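Local coordinates for protein enoyl-CoA hydratase (Bacillus halodurans, PDB 3LKE) that probably acts as an enoyl-CoA hydratase of the crotonase family, adding water to the double bond of enoyl-CoA thioesters, at residues I17-D20 / K25-L28; S48-I53 / K202-G207; E96-P101 / L218-A223; E185-E188 / E192-E195. All coordinates share one frame; numbering follows the deposited sequence.

Overall arrangement
From the N terminus, contact 1 comes first, closing the tight loop between strand 14-19 and helix 30-45 before contact 2 opens. Contact 2 then joins the start of the neighbouring strand 51-56 to the end of helix 190-205, spanning much of the chain; I17 N and I53 O, 2.7 Å apart, tie contacts 1 and 2 within the main sheet. Contact 3, linking helix 81-98 to the end of helix 209-220, crosses contact 2 in chain order, their segments alternating. Contact 4 closes the short turn between edge strand 185-187 and helix 190-205, nested inside the loops of both contacts 2 and 3. Contacts 2 and 3 also touch the second subunit.

Contact 1: residues I17-D20 / K25-L28; sequences ITLD and KNGL
The flat carboxamide of N26 turns one face to L19, whose CB stands over it, 3.8 Å from N26 CG and 3.6 Å from N26 ND2. The polar ends of the amide meet the other segment less closely: N26 OD1 is 3.7 Å from the backbone nitrogen D20 N, and N26 ND2 is 3.6 Å from L19 O; at these distances the amide packs against the strand end without hydrogen-bonding to it. Its hydrogen bonds go to residues nearby, OD1 accepting from the backbone nitrogen of Y21 and ND2 donating to the backbone oxygen of F62. With both ends held, the amide is fixed in its rotation and can lie flat against the strand.

L19 is the last residue of strand 14-19 in the main sheet of the crotonase fold, and N26 belongs to the connection that leads from this strand into helix 30-45. In relatives this connection borders the CoA-binding cleft, and the same is probably true here. The chain doubles back within it: K25 and N26 both have left-handed backbone angles (phi 50° and 61°), bringing the CA atoms of L19 and N26 to 6.3 Å. The N26 side chain then leaves with CG beside its own backbone N and anti to the carbonyl carbon (chi1 -72°), a course that carries the amide to L19. Beside it, the CB of D20 points away from the loop, and its carboxylate is hydrogen-bonded to H58 NE2 through OD1 and to H7 NE2 through OD2.

Contact 2: residues S48-I53 / K202-G207; sequences SIHSII and KAVSEG
H50 and V204 meet obliquely, the imidazole beside one branch of the valine, where the lead-in to strand 51-56 and its first residue, in the main sheet of the crotonase fold, come against the last turn of helix 190-205. The branch that touches is CG1, 3.6 Å from H50 ND1; it approaches the ring from neither its face nor its edge. V204 sends CG1 opposite to its backbone nitrogen (chi1 180°), and this same methyl reaches the S51 hydroxyl, with CG1 3.3 Å from S51 OG. S205 lies one residue further along the chain and covers a face of the imidazole: its CA sits 3.8 Å above the ring plane, displaced toward the rim, while S205 CB is 3.5 Å from H50 NE2.

The imidazole ring owes its setting to a chi1 of 47°, which places CG between the backbone nitrogen and carbonyl carbon and swings the ring across to the helix. A hydrogen bond with S51 then fixes its rotation, the hydroxyl lying in the ring plane at the edge. With an alanine at H50, the S51 hydroxyl would probably lose this mate, and a gap open beside V204 and S205. The contact also borders another subunit: V204 packs on L167 of the second subunit, and the backbone oxygen of A203 accepts a hydrogen bond from H139 of that subunit. Between the ring and its neighbouring serine, H50 ND1 and S51 OG are 2.8 Å apart at an angle of 163°.

Contact 3: residues E96-P101 / L218-A223; sequences EIFTSP and LLKGKA
The C-terminal end of helix 81-98 is held here by a cation-pi contact joined to a hydrogen bond, both supplied by a lysine at the end of helix 209-220. The ammonium of K220 lies over the centre of the F98 ring, with NZ 3.4 Å from the centroid and only 12° off the normal. The same nitrogen donates to F98 O at 2.9 Å, its approach tilted 16° from the carbonyl plane. F98 thus offers the one ammonium both its ring and its backbone oxygen. A bend at the last torsion of the lysine chain (chi4 -70°) turns NZ onto the ring and the carbonyl together. Helix-end polarisation of that oxygen would probably strengthen its hold on the charge. At the ring's edge, near its plane, A223 CB lies 3.9 Å from F98 CZ. Were K220 a methionine, F98 O would be likely to lose this donor and the ring its cation.

K220 to A223 form a type II' turn, with G221 at positive phi, that redirects the chain from helix 209-220 into helix 223-241. F98 also packs on L227 of the latter helix, while K220 touches Y159 of the second subunit.

Contact 4: residues E185-E188 / E192-E195; sequences EICE and ELQE
Strand 185-187 and helix 190-205 are joined by a short turn that brings C187 and L193 to a CA separation of 5.5 Å, so that the first turns of the helix lie against the edge strand of the main sheet. The one hydrogen bond between them runs from the backbone to a side chain: E188 N donates to E192 OE1 at 2.8 Å, with an angle of 149° at the hydrogen. The donor comes from above the carboxylate, 60° out of its plane. E192 reaches it with CG opposite to its backbone nitrogen and an extended chain, which lays the other oxygen, OE2, beside C187, 3.5 Å from its CA. E188 CB is also close, 3.1 Å from E192 OE1.

The remaining contact is apolar. C187 SG meets L193 CD1 at 3.9 Å, and both residues pack on I127 of the adjoining strand 125-129.

The two glutamates E188 and E192 run side by side, their carboxylate planes 75° apart and E188 OE1 5.5 Å from E192 OE1. Any repulsion between them is probably eased because the E188 carboxylate forms a salt bridge with R130, while that of E192, in the first turn of the helix, accepts the N-H of E188, and the helix dipole there would also tend to favour its negative charge.

Contact 1: residues I17-D20 / K25-L28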
ATOM      1  N   ILE A  17      20.110  22.555   0.868  1.00 26.15           N
ATOM      2  CA  ILE A  17      20.697  22.155   2.143  1.00 26.64           C
ATOM      3  C   ILE A  17      21.812  21.172   1.833  1.00 29.24           C
ATOM      4  O   ILE A  17      21.564  20.100   1.274  1.00 26.73           O
ATOM      5  CB  ILE A  17      19.648  21.492   3.086  1.00 27.42           C
ATOM      6  CG1 ILE A  17      18.527  22.485   3.415  1.00 30.28           C
ATOM      7  CG2 ILE A  17      20.311  20.989   4.360  1.00 27.87           C
ATOM      8  CD1 ILE A  17      17.446  21.925   4.355  1.00 26.00           C
ATOM      9  N   THR A  18      23.048  21.552   2.165  1.00 27.16           N
ATOM     10  CA  THR A  18      24.217  20.767   1.779  1.00 26.61           C
ATOM     11  C   THR A  18      24.962  20.203   2.976  1.00 26.20           C
ATOM     12  O   THR A  18      25.381  20.945   3.875  1.00 26.23           O
ATOM     13  CB  THR A  18      25.207  21.633   0.948  1.00 29.24           C
ATOM     14  OG1 THR A  18      24.508  22.194  -0.170  1.00 28.59           O
ATOM     15  CG2 THR A  18      26.376  20.797   0.443  1.00 28.36           C
ATOM     16  N   LEU A  19      25.116  18.884   2.998  1.00 25.41           N
ATOM     17  CA  LEU A  19      25.859  18.225   4.057  1.00 23.43           C
ATOM     18  C   LEU A  19      27.347  18.365   3.768  1.00 23.96           C
ATOM     19  O   LEU A  19      27.798  18.076   2.661  1.00 24.67           O
ATOM     20  CB  LEU A  19      25.500  16.746   4.142  1.00 24.53           C
ATOM     21  CG  LEU A  19      24.008  16.406   4.232  1.00 28.17           C
ATOM     22  CD1 LEU A  19      23.830  14.904   4.305  1.00 30.64           C
ATOM     23  CD2 LEU A  19      23.376  17.088   5.430  1.00 28.58           C
ATOM     24  N   ASP A  20      28.096  18.784   4.782  1.00 26.04           N
ATOM     25  CA  ASP A  20      29.519  19.064   4.632  1.00 26.57           C
ATOM     26  C   ASP A  20      30.243  18.690   5.926  1.00 28.18           C
ATOM     27  O   ASP A  20      30.569  19.550   6.745  1.00 28.76           O
ATOM     28  CB  ASP A  20      29.706  20.545   4.297  1.00 27.74           C
ATOM     29  CG  ASP A  20      31.130  20.878   3.884  1.00 31.79           C
ATOM     30  OD1 ASP A  20      31.957  19.948   3.812  1.00 30.36           O
ATOM     31  OD2 ASP A  20      31.408  22.068   3.634  1.00 33.42           O
ATOM     32  N   LYS A  25      32.508  11.609   7.063  1.00 28.66           N
ATOM     33  CA  LYS A  25      31.855  11.243   5.800  1.00 28.66           C
ATOM     34  C   LYS A  25      30.342  11.498   5.865  1.00 27.72           C
ATOM     35  O   LYS A  25      29.537  10.636   5.487  1.00 25.99           O
ATOM     36  CB  LYS A  25      32.130   9.782   5.423  1.00 30.66           C
ATOM     37  CG  LYS A  25      33.616   9.378   5.336  1.00 36.95           C
ATOM     38  CD  LYS A  25      34.403  10.242   4.378  1.00 38.36           C
ATOM     39  CE  LYS A  25      35.766   9.620   4.038  1.00 38.69           C
ATOM     40  NZ  LYS A  25      36.320   8.874   5.198  1.00 42.19           N
ATOM     41  N   ASN A  26      29.974  12.687   6.336  1.00 27.10           N
ATOM     42  CA  ASN A  26      28.571  13.094   6.428  1.00 25.43           C
ATOM     43  C   ASN A  26      27.754  12.177   7.344  1.00 26.37           C
ATOM     44  O   ASN A  26      26.549  11.989   7.147  1.00 24.63           O
ATOM     45  CB  ASN A  26      27.939  13.203   5.033  1.00 23.91           C
ATOM     46  CG  ASN A  26      28.441  14.415   4.259  1.00 26.18           C
ATOM     47  OD1 ASN A  26      29.158  15.267   4.802  1.00 26.95           O
ATOM     48  ND2 ASN A  26      28.081  14.488   2.986  1.00 24.36           N
ATOM     49  N   GLY A  27      28.421  11.617   8.348  1.00 26.43           N
ATOM     50  CA  GLY A  27      27.772  10.750   9.320  1.00 28.75           C
ATOM     51  C   GLY A  27      26.807  11.523  10.192  1.00 30.87           C
ATOM     52  O   GLY A  27      26.897  12.752  10.305  1.00 27.73           O
ATOM     53  N   LEU A  28      25.870  10.805  10.804  1.00 29.31           N
ATOM     54  CA  LEU A  28      24.825  11.442  11.586  1.00 26.62           C
ATOM     55  C   LEU A  28      25.148  11.392  13.071  1.00 30.98           C
ATOM     56  O   LEU A  28      25.219  10.317  13.665  1.00 33.10           O
ATOM     57  CB  LEU A  28      23.474  10.765  11.314  1.00 26.35           C
ATOM     58  CG  LEU A  28      23.123  10.582   9.839  1.00 28.40           C
ATOM     59  CD1 LEU A  28      21.749   9.914   9.697  1.00 29.26           C
ATOM     60  CD2 LEU A  28      23.136  11.902   9.125  1.00 27.12           C
TER

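Contact 2: residues S48-I53 / K202-G207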
ATOM      1  N   SER A  48       8.722  32.298   0.560  1.00 45.99           N
ATOM      2  CA  SER A  48       8.947  32.511  -0.874  1.00 48.98           C
ATOM      3  C   SER A  48       9.341  31.254  -1.661  1.00 44.62           C
ATOM      4  O   SER A  48       9.002  31.126  -2.841  1.00 46.35           O
ATOM      5  CB  SER A  48       9.959  33.640  -1.125  1.00 44.48           C
ATOM      6  OG  SER A  48      11.273  33.282  -0.719  1.00 54.03           O
ATOM      7  N   ILE A  49      10.042  30.327  -1.019  1.00 42.43           N
ATOM      8  CA  ILE A  49      10.548  29.164  -1.737  1.00 37.22           C
ATOM      9  C   ILE A  49       9.454  28.133  -1.977  1.00 35.32           C
ATOM     10  O   ILE A  49       8.484  28.069  -1.227  1.00 37.73           O
ATOM     11  CB  ILE A  49      11.722  28.501  -1.006  1.00 36.84           C
ATOM     12  CG1 ILE A  49      11.258  27.903   0.326  1.00 36.89           C
ATOM     13  CG2 ILE A  49      12.856  29.504  -0.814  1.00 38.67           C
ATOM     14  CD1 ILE A  49      12.368  27.236   1.111  1.00 33.27           C
ATOM     15  N   HIS A  50       9.621  27.347  -3.033  1.00 31.85           N
ATOM     16  CA  HIS A  50       8.675  26.285  -3.366  1.00 33.28           C
ATOM     17  C   HIS A  50       9.273  24.897  -3.139  1.00 33.92           C
ATOM     18  O   HIS A  50       8.547  23.896  -3.096  1.00 28.51           O
ATOM     19  CB  HIS A  50       8.209  26.417  -4.814  1.00 31.35           C
ATOM     20  CG  HIS A  50       9.321  26.655  -5.791  1.00 36.56           C
ATOM     21  ND1 HIS A  50      10.250  25.689  -6.115  1.00 34.34           N
ATOM     22  CD2 HIS A  50       9.650  27.752  -6.517  1.00 36.84           C
ATOM     23  CE1 HIS A  50      11.102  26.179  -6.999  1.00 36.69           C
ATOM     24  NE2 HIS A  50      10.761  27.429  -7.259  1.00 36.93           N
ATOM     25  N   SER A  51      10.592  24.838  -2.985  1.00 30.56           N
ATOM     26  CA  SER A  51      11.287  23.561  -2.896  1.00 29.39           C
ATOM     27  C   SER A  51      12.442  23.605  -1.901  1.00 31.45           C
ATOM     28  O   SER A  51      12.987  24.669  -1.588  1.00 31.95           O
ATOM     29  CB  SER A  51      11.832  23.156  -4.267  1.00 27.70           C
ATOM     30  OG  SER A  51      10.815  23.106  -5.242  1.00 30.73           O
ATOM     31  N   ILE A  52      12.798  22.423  -1.410  1.00 29.11           N
ATOM     32  CA  ILE A  52      13.967  22.231  -0.573  1.00 28.84           C
ATOM     33  C   ILE A  52      14.736  21.049  -1.138  1.00 32.28           C
ATOM     34  O   ILE A  52      14.182  19.963  -1.302  1.00 26.99           O
ATOM     35  CB  ILE A  52      13.580  21.943   0.883  1.00 30.34           C
ATOM     36  CG1 ILE A  52      12.892  23.160   1.501  1.00 30.26           C
ATOM     37  CG2 ILE A  52      14.810  21.585   1.696  1.00 31.01           C
ATOM     38  CD1 ILE A  52      12.341  22.915   2.867  1.00 30.38           C
ATOM     39  N   ILE A  53      16.010  21.271  -1.450  1.00 26.94           N
ATOM     40  CA  ILE A  53      16.870  20.250  -2.030  1.00 24.88           C
ATOM     41  C   ILE A  53      17.933  19.840  -1.015  1.00 26.54           C
ATOM     42  O   ILE A  53      18.650  20.696  -0.500  1.00 26.88           O
ATOM     43  CB  ILE A  53      17.606  20.805  -3.280  1.00 26.24           C
ATOM     44  CG1 ILE A  53      16.600  21.277  -4.330  1.00 31.46           C
ATOM     45  CG2 ILE A  53      18.535  19.746  -3.871  1.00 27.14           C
ATOM     46  CD1 ILE A  53      15.750  20.158  -4.897  1.00 33.21           C
ATOM     47  N   LYS A 202      12.069  23.891 -12.226  1.00 34.72           N
ATOM     48  CA  LYS A 202      11.334  24.753 -13.137  1.00 36.85           C
ATOM     49  C   LYS A 202       9.863  24.326 -13.174  1.00 37.87           C
ATOM     50  O   LYS A 202       8.969  25.170 -13.136  1.00 38.75           O
ATOM     51  CB  LYS A 202      11.947  24.697 -14.536  1.00 40.65           C
ATOM     52  CG  LYS A 202      11.204  25.513 -15.583  1.00 45.36           C
ATOM     53  CD  LYS A 202      11.556  25.031 -16.987  1.00 49.71           C
ATOM     54  CE  LYS A 202      13.073  24.976 -17.188  1.00 50.61           C
ATOM     55  NZ  LYS A 202      13.441  24.277 -18.452  1.00 53.22           N
ATOM     56  N   ALA A 203       9.626  23.014 -13.227  1.00 35.28           N
ATOM     57  CA  ALA A 203       8.268  22.469 -13.243  1.00 37.33           C
ATOM     58  C   ALA A 203       7.540  22.792 -11.947  1.00 37.05           C
ATOM     59  O   ALA A 203       6.371  23.180 -11.959  1.00 36.11           O
ATOM     60  CB  ALA A 203       8.296  20.973 -13.478  1.00 31.78           C
ATOM     61  N   VAL A 204       8.237  22.626 -10.827  1.00 33.36           N
ATOM     62  CA  VAL A 204       7.682  22.986  -9.532  1.00 32.83           C
ATOM     63  C   VAL A 204       7.297  24.464  -9.467  1.00 33.58           C
ATOM     64  O   VAL A 204       6.237  24.808  -8.944  1.00 32.30           O
ATOM     65  CB  VAL A 204       8.650  22.653  -8.380  1.00 30.96           C
ATOM     66  CG1 VAL A 204       8.048  23.042  -7.042  1.00 29.80           C
ATOM     67  CG2 VAL A 204       9.004  21.178  -8.396  1.00 31.38           C
ATOM     68  N   SER A 205       8.152  25.337 -10.004  1.00 32.56           N
ATOM     69  CA  SER A 205       7.951  26.778  -9.855  1.00 33.49           C
ATOM     70  C   SER A 205       6.694  27.246 -10.581  1.00 34.99           C
ATOM     71  O   SER A 205       6.141  28.304 -10.251  1.00 36.02           O
ATOM     72  CB  SER A 205       9.174  27.574 -10.361  1.00 33.32           C
ATOM     73  OG  SER A 205       9.274  27.514 -11.773  1.00 33.93           O
ATOM     74  N   GLU A 206       6.258  26.460 -11.564  1.00 37.54           N
ATOM     75  CA  GLU A 206       5.062  26.774 -12.349  1.00 35.82           C
ATOM     76  C   GLU A 206       3.795  26.564 -11.533  1.00 35.49           C
ATOM     77  O   GLU A 206       2.697  26.894 -11.984  1.00 34.49           O
ATOM     78  CB  GLU A 206       4.996  25.925 -13.622  1.00 41.03           C
ATOM     79  CG  GLU A 206       6.189  26.096 -14.552  1.00 44.14           C
ATOM     80  CD  GLU A 206       5.951  25.502 -15.929  1.00 54.59           C
ATOM     81  OE1 GLU A 206       6.546  24.442 -16.238  1.00 53.25           O
ATOM     82  OE2 GLU A 206       5.165  26.094 -16.705  1.00 59.62           O
ATOM     83  N   GLY A 207       3.952  26.018 -10.333  1.00 34.89           N
ATOM     84  CA  GLY A 207       2.823  25.760  -9.460  1.00 34.50           C
ATOM     85  C   GLY A 207       2.562  26.917  -8.512  1.00 34.89           C
ATOM     86  O   GLY A 207       3.227  27.951  -8.570  1.00 32.23           O
TER

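Contact 3: residues E96-P101 / L218-A223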
ATOM      1  N   GLU A  96      10.263  16.695  10.329  1.00 25.89           N
ATOM      2  CA  GLU A  96      10.233  18.040   9.724  1.00 26.93           C
ATOM      3  C   GLU A  96      10.405  18.040   8.209  1.00 24.03           C
ATOM      4  O   GLU A  96       9.870  18.898   7.517  1.00 25.04           O
ATOM      5  CB  GLU A  96      11.293  18.930  10.373  1.00 31.18           C
ATOM      6  CG  GLU A  96      11.128  19.047  11.864  1.00 37.58           C
ATOM      7  CD  GLU A  96      10.441  20.326  12.279  1.00 40.18           C
ATOM      8  OE1 GLU A  96       9.983  21.080  11.387  1.00 45.97           O
ATOM      9  OE2 GLU A  96      10.357  20.564  13.500  1.00 43.84           O
ATOM     10  N   ILE A  97      11.140  17.069   7.684  1.00 24.02           N
ATOM     11  CA  ILE A  97      11.169  16.885   6.241  1.00 21.09           C
ATOM     12  C   ILE A  97       9.798  16.401   5.800  1.00 24.03           C
ATOM     13  O   ILE A  97       9.187  16.982   4.917  1.00 23.75           O
ATOM     14  CB  ILE A  97      12.231  15.857   5.817  1.00 20.47           C
ATOM     15  CG1 ILE A  97      13.628  16.388   6.146  1.00 23.14           C
ATOM     16  CG2 ILE A  97      12.130  15.543   4.314  1.00 23.52           C
ATOM     17  CD1 ILE A  97      14.724  15.363   5.964  1.00 25.31           C
ATOM     18  N   PHE A  98       9.318  15.345   6.446  1.00 22.74           N
ATOM     19  CA  PHE A  98       8.051  14.741   6.071  1.00 24.38           C
ATOM     20  C   PHE A  98       6.904  15.743   6.049  1.00 23.33           C
ATOM     21  O   PHE A  98       6.051  15.697   5.169  1.00 25.15           O
ATOM     22  CB  PHE A  98       7.702  13.604   7.027  1.00 24.60           C
ATOM     23  CG  PHE A  98       6.533  12.783   6.566  1.00 22.12           C
ATOM     24  CD1 PHE A  98       6.687  11.831   5.569  1.00 22.46           C
ATOM     25  CD2 PHE A  98       5.281  12.952   7.136  1.00 26.11           C
ATOM     26  CE1 PHE A  98       5.606  11.063   5.151  1.00 22.81           C
ATOM     27  CE2 PHE A  98       4.190  12.182   6.712  1.00 25.50           C
ATOM     28  CZ  PHE A  98       4.360  11.243   5.728  1.00 22.32           C
ATOM     29  N   THR A  99       6.872  16.640   7.027  1.00 23.96           N
ATOM     30  CA  THR A  99       5.767  17.584   7.130  1.00 24.39           C
ATOM     31  C   THR A  99       6.070  18.909   6.431  1.00 27.13           C
ATOM     32  O   THR A  99       5.334  19.883   6.591  1.00 29.38           O
ATOM     33  CB  THR A  99       5.382  17.880   8.598  1.00 27.28           C
ATOM     34  OG1 THR A  99       6.527  18.358   9.321  1.00 28.90           O
ATOM     35  CG2 THR A  99       4.837  16.628   9.296  1.00 25.48           C
ATOM     36  N   SER A 100       7.160  18.963   5.676  1.00 26.58           N
ATOM     37  CA  SER A 100       7.463  20.183   4.930  1.00 28.19           C
ATOM     38  C   SER A 100       6.350  20.507   3.941  1.00 27.38           C
ATOM     39  O   SER A 100       5.858  19.618   3.249  1.00 26.47           O
ATOM     40  CB  SER A 100       8.772  20.046   4.167  1.00 27.45           C
ATOM     41  OG  SER A 100       9.018  21.213   3.385  1.00 28.77           O
ATOM     42  N   PRO A 101       5.945  21.786   3.870  1.00 26.46           N
ATOM     43  CA  PRO A 101       4.990  22.263   2.859  1.00 27.62           C
ATOM     44  C   PRO A 101       5.630  22.470   1.482  1.00 27.17           C
ATOM     45  O   PRO A 101       4.925  22.635   0.478  1.00 25.69           O
ATOM     46  CB  PRO A 101       4.537  23.609   3.427  1.00 31.30           C
ATOM     47  CG  PRO A 101       5.738  24.098   4.196  1.00 30.39           C
ATOM     48  CD  PRO A 101       6.346  22.854   4.810  1.00 28.76           C
ATOM     49  N   LEU A 218      -3.217  17.150   2.125  1.00 26.89           N
ATOM     50  CA  LEU A 218      -4.301  16.208   1.819  1.00 24.50           C
ATOM     51  C   LEU A 218      -3.754  14.806   1.580  1.00 25.67           C
ATOM     52  O   LEU A 218      -4.250  13.821   2.133  1.00 24.36           O
ATOM     53  CB  LEU A 218      -5.099  16.681   0.607  1.00 26.21           C
ATOM     54  CG  LEU A 218      -5.992  17.899   0.862  1.00 23.56           C
ATOM     55  CD1 LEU A 218      -6.403  18.512  -0.446  1.00 25.66           C
ATOM     56  CD2 LEU A 218      -7.212  17.523   1.708  1.00 24.61           C
ATOM     57  N   LEU A 219      -2.710  14.712   0.772  1.00 24.41           N
ATOM     58  CA  LEU A 219      -2.162  13.404   0.425  1.00 26.43           C
ATOM     59  C   LEU A 219      -1.673  12.639   1.648  1.00 24.02           C
ATOM     60  O   LEU A 219      -1.836  11.414   1.746  1.00 25.43           O
ATOM     61  CB  LEU A 219      -1.027  13.559  -0.585  1.00 21.59           C
ATOM     62  CG  LEU A 219      -1.408  13.983  -2.003  1.00 22.65           C
ATOM     63  CD1 LEU A 219      -0.151  14.237  -2.801  1.00 21.77           C
ATOM     64  CD2 LEU A 219      -2.267  12.935  -2.720  1.00 24.42           C
ATOM     65  N   LYS A 220      -1.065  13.363   2.582  1.00 22.58           N
ATOM     66  CA  LYS A 220      -0.522  12.742   3.780  1.00 24.39           C
ATOM     67  C   LYS A 220      -1.580  12.367   4.808  1.00 25.53           C
ATOM     68  O   LYS A 220      -1.393  11.433   5.570  1.00 26.02           O
ATOM     69  CB  LYS A 220       0.535  13.643   4.411  1.00 26.07           C
ATOM     70  CG  LYS A 220       1.799  13.698   3.584  1.00 25.03           C
ATOM     71  CD  LYS A 220       2.692  14.885   3.978  1.00 25.43           C
ATOM     72  CE  LYS A 220       3.920  14.952   3.086  1.00 23.36           C
ATOM     73  NZ  LYS A 220       4.854  13.830   3.366  1.00 21.77           N
ATOM     74  N   GLY A 221      -2.682  13.107   4.838  1.00 27.77           N
ATOM     75  CA  GLY A 221      -3.759  12.780   5.756  1.00 30.64           C
ATOM     76  C   GLY A 221      -3.243  12.721   7.181  1.00 29.75           C
ATOM     77  O   GLY A 221      -2.675  13.693   7.684  1.00 31.80           O
ATOM     78  N   LYS A 222      -3.417  11.566   7.822  1.00 30.47           N
ATOM     79  CA  LYS A 222      -3.021  11.377   9.214  1.00 32.34           C
ATOM     80  C   LYS A 222      -1.618  10.787   9.373  1.00 32.34           C
ATOM     81  O   LYS A 222      -1.197  10.468  10.486  1.00 28.59           O
ATOM     82  CB  LYS A 222      -4.032  10.464   9.914  1.00 34.43           C
ATOM     83  CG  LYS A 222      -5.444  11.009   9.901  1.00 39.87           C
ATOM     84  CD  LYS A 222      -5.511  12.340  10.636  1.00 40.43           C
ATOM     85  CE  LYS A 222      -6.868  13.015  10.444  1.00 48.31           C
ATOM     86  NZ  LYS A 222      -7.991  12.142  10.894  1.00 50.78           N
ATOM     87  N   ALA A 223      -0.902  10.640   8.262  1.00 27.52           N
ATOM     88  CA  ALA A 223       0.386   9.958   8.270  1.00 25.89           C
ATOM     89  C   ALA A 223       1.421  10.624   9.178  1.00 27.42           C
ATOM     90  O   ALA A 223       2.224   9.946   9.811  1.00 27.85           O
ATOM     91  CB  ALA A 223       0.924   9.815   6.849  1.00 24.12           C
TER

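Contact 4: residues E185-E188 / E192-E195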
ATOM      1  N   GLU A 185      14.383   7.898  -9.585  1.00 23.08           N
ATOM      2  CA  GLU A 185      15.097   7.941 -10.857  1.00 28.57           C
ATOM      3  C   GLU A 185      16.599   7.991 -10.668  1.00 29.07           C
ATOM      4  O   GLU A 185      17.104   8.331  -9.582  1.00 25.56           O
ATOM      5  CB  GLU A 185      14.643   9.134 -11.710  1.00 29.43           C
ATOM      6  CG  GLU A 185      14.781  10.482 -11.034  1.00 31.26           C
ATOM      7  CD  GLU A 185      14.338  11.635 -11.934  1.00 32.67           C
ATOM      8  OE1 GLU A 185      14.955  11.833 -13.007  1.00 33.90           O
ATOM      9  OE2 GLU A 185      13.386  12.355 -11.563  1.00 29.11           O
ATOM     10  N   ILE A 186      17.305   7.655 -11.744  1.00 26.93           N
ATOM     11  CA  ILE A 186      18.757   7.651 -11.757  1.00 23.83           C
ATOM     12  C   ILE A 186      19.231   8.621 -12.827  1.00 27.47           C
ATOM     13  O   ILE A 186      18.657   8.652 -13.925  1.00 27.39           O
ATOM     14  CB  ILE A 186      19.284   6.246 -12.080  1.00 26.96           C
ATOM     15  CG1 ILE A 186      18.863   5.256 -10.984  1.00 27.93           C
ATOM     16  CG2 ILE A 186      20.796   6.251 -12.244  1.00 30.37           C
ATOM     17  CD1 ILE A 186      19.292   3.828 -11.243  1.00 24.87           C
ATOM     18  N   CYS A 187      20.242   9.423 -12.490  1.00 27.46           N
ATOM     19  CA  CYS A 187      20.994  10.195 -13.479  1.00 29.12           C
ATOM     20  C   CYS A 187      22.403   9.618 -13.577  1.00 34.10           C
ATOM     21  O   CYS A 187      22.972   9.186 -12.575  1.00 29.71           O
ATOM     22  CB  CYS A 187      21.041  11.668 -13.103  1.00 33.46           C
ATOM     23  SG  CYS A 187      19.418  12.427 -13.095  1.00 35.40           S
ATOM     24  N   GLU A 188      22.961   9.596 -14.786  1.00 34.13           N
ATOM     25  CA  GLU A 188      24.237   8.914 -15.013  1.00 31.83           C
ATOM     26  C   GLU A 188      25.466   9.636 -14.444  1.00 31.43           C
ATOM     27  O   GLU A 188      26.442   8.984 -14.065  1.00 30.63           O
ATOM     28  CB  GLU A 188      24.428   8.622 -16.505  1.00 37.79           C
ATOM     29  CG  GLU A 188      23.300   7.809 -17.122  1.00 38.66           C
ATOM     30  CD  GLU A 188      23.417   6.317 -16.848  1.00 44.72           C
ATOM     31  OE1 GLU A 188      23.879   5.927 -15.757  1.00 41.62           O
ATOM     32  OE2 GLU A 188      23.046   5.528 -17.738  1.00 56.18           O
ATOM     33  N   GLU A 192      24.452  15.655 -15.882  1.00 32.50           N
ATOM     34  CA  GLU A 192      23.086  15.255 -16.201  1.00 32.56           C
ATOM     35  C   GLU A 192      22.167  15.555 -15.020  1.00 34.04           C
ATOM     36  O   GLU A 192      21.058  16.068 -15.191  1.00 27.87           O
ATOM     37  CB  GLU A 192      23.029  13.774 -16.550  1.00 31.96           C
ATOM     38  CG  GLU A 192      21.619  13.264 -16.817  1.00 30.90           C
ATOM     39  CD  GLU A 192      21.547  11.753 -16.881  1.00 36.80           C
ATOM     40  OE1 GLU A 192      22.598  11.106 -17.069  1.00 39.92           O
ATOM     41  OE2 GLU A 192      20.435  11.208 -16.750  1.00 42.36           O
ATOM     42  N   LEU A 193      22.648  15.259 -13.815  1.00 30.60           N
ATOM     43  CA  LEU A 193      21.868  15.507 -12.607  1.00 33.05           C
ATOM     44  C   LEU A 193      21.580  16.995 -12.423  1.00 31.09           C
ATOM     45  O   LEU A 193      20.469  17.377 -12.071  1.00 29.41           O
ATOM     46  CB  LEU A 193      22.589  14.968 -11.369  1.00 30.99           C
ATOM     47  CG  LEU A 193      21.860  15.258 -10.058  1.00 29.96           C
ATOM     48  CD1 LEU A 193      20.537  14.492 -10.017  1.00 27.87           C
ATOM     49  CD2 LEU A 193      22.734  14.893  -8.867  1.00 32.50           C
ATOM     50  N   GLN A 194      22.591  17.833 -12.646  1.00 30.22           N
ATOM     51  CA  GLN A 194      22.430  19.271 -12.499  1.00 31.52           C
ATOM     52  C   GLN A 194      21.343  19.813 -13.433  1.00 28.78           C
ATOM     53  O   GLN A 194      20.554  20.674 -13.041  1.00 31.80           O
ATOM     54  CB  GLN A 194      23.768  19.972 -12.771  1.00 32.71           C
ATOM     55  CG  GLN A 194      23.912  21.319 -12.126  1.00 40.99           C
ATOM     56  CD  GLN A 194      25.293  21.907 -12.356  1.00 45.86           C
ATOM     57  OE1 GLN A 194      26.303  21.213 -12.230  1.00 44.43           O
ATOM     58  NE2 GLN A 194      25.341  23.191 -12.697  1.00 48.17           N
ATOM     59  N   GLU A 195      21.321  19.321 -14.668  1.00 30.01           N
ATOM     60  CA  GLU A 195      20.322  19.737 -15.655  1.00 32.20           C
ATOM     61  C   GLU A 195      18.924  19.239 -15.285  1.00 32.61           C
ATOM     62  O   GLU A 195      17.952  19.987 -15.384  1.00 31.99           O
ATOM     63  CB  GLU A 195      20.694  19.231 -17.048  1.00 33.59           C
ATOM     64  CG  GLU A 195      19.644  19.516 -18.129  1.00 38.44           C
ATOM     65  CD  GLU A 195      19.549  20.999 -18.494  1.00 41.07           C
ATOM     66  OE1 GLU A 195      18.590  21.378 -19.208  1.00 46.48           O
ATOM     67  OE2 GLU A 195      20.429  21.782 -18.075  1.00 37.73           O
TER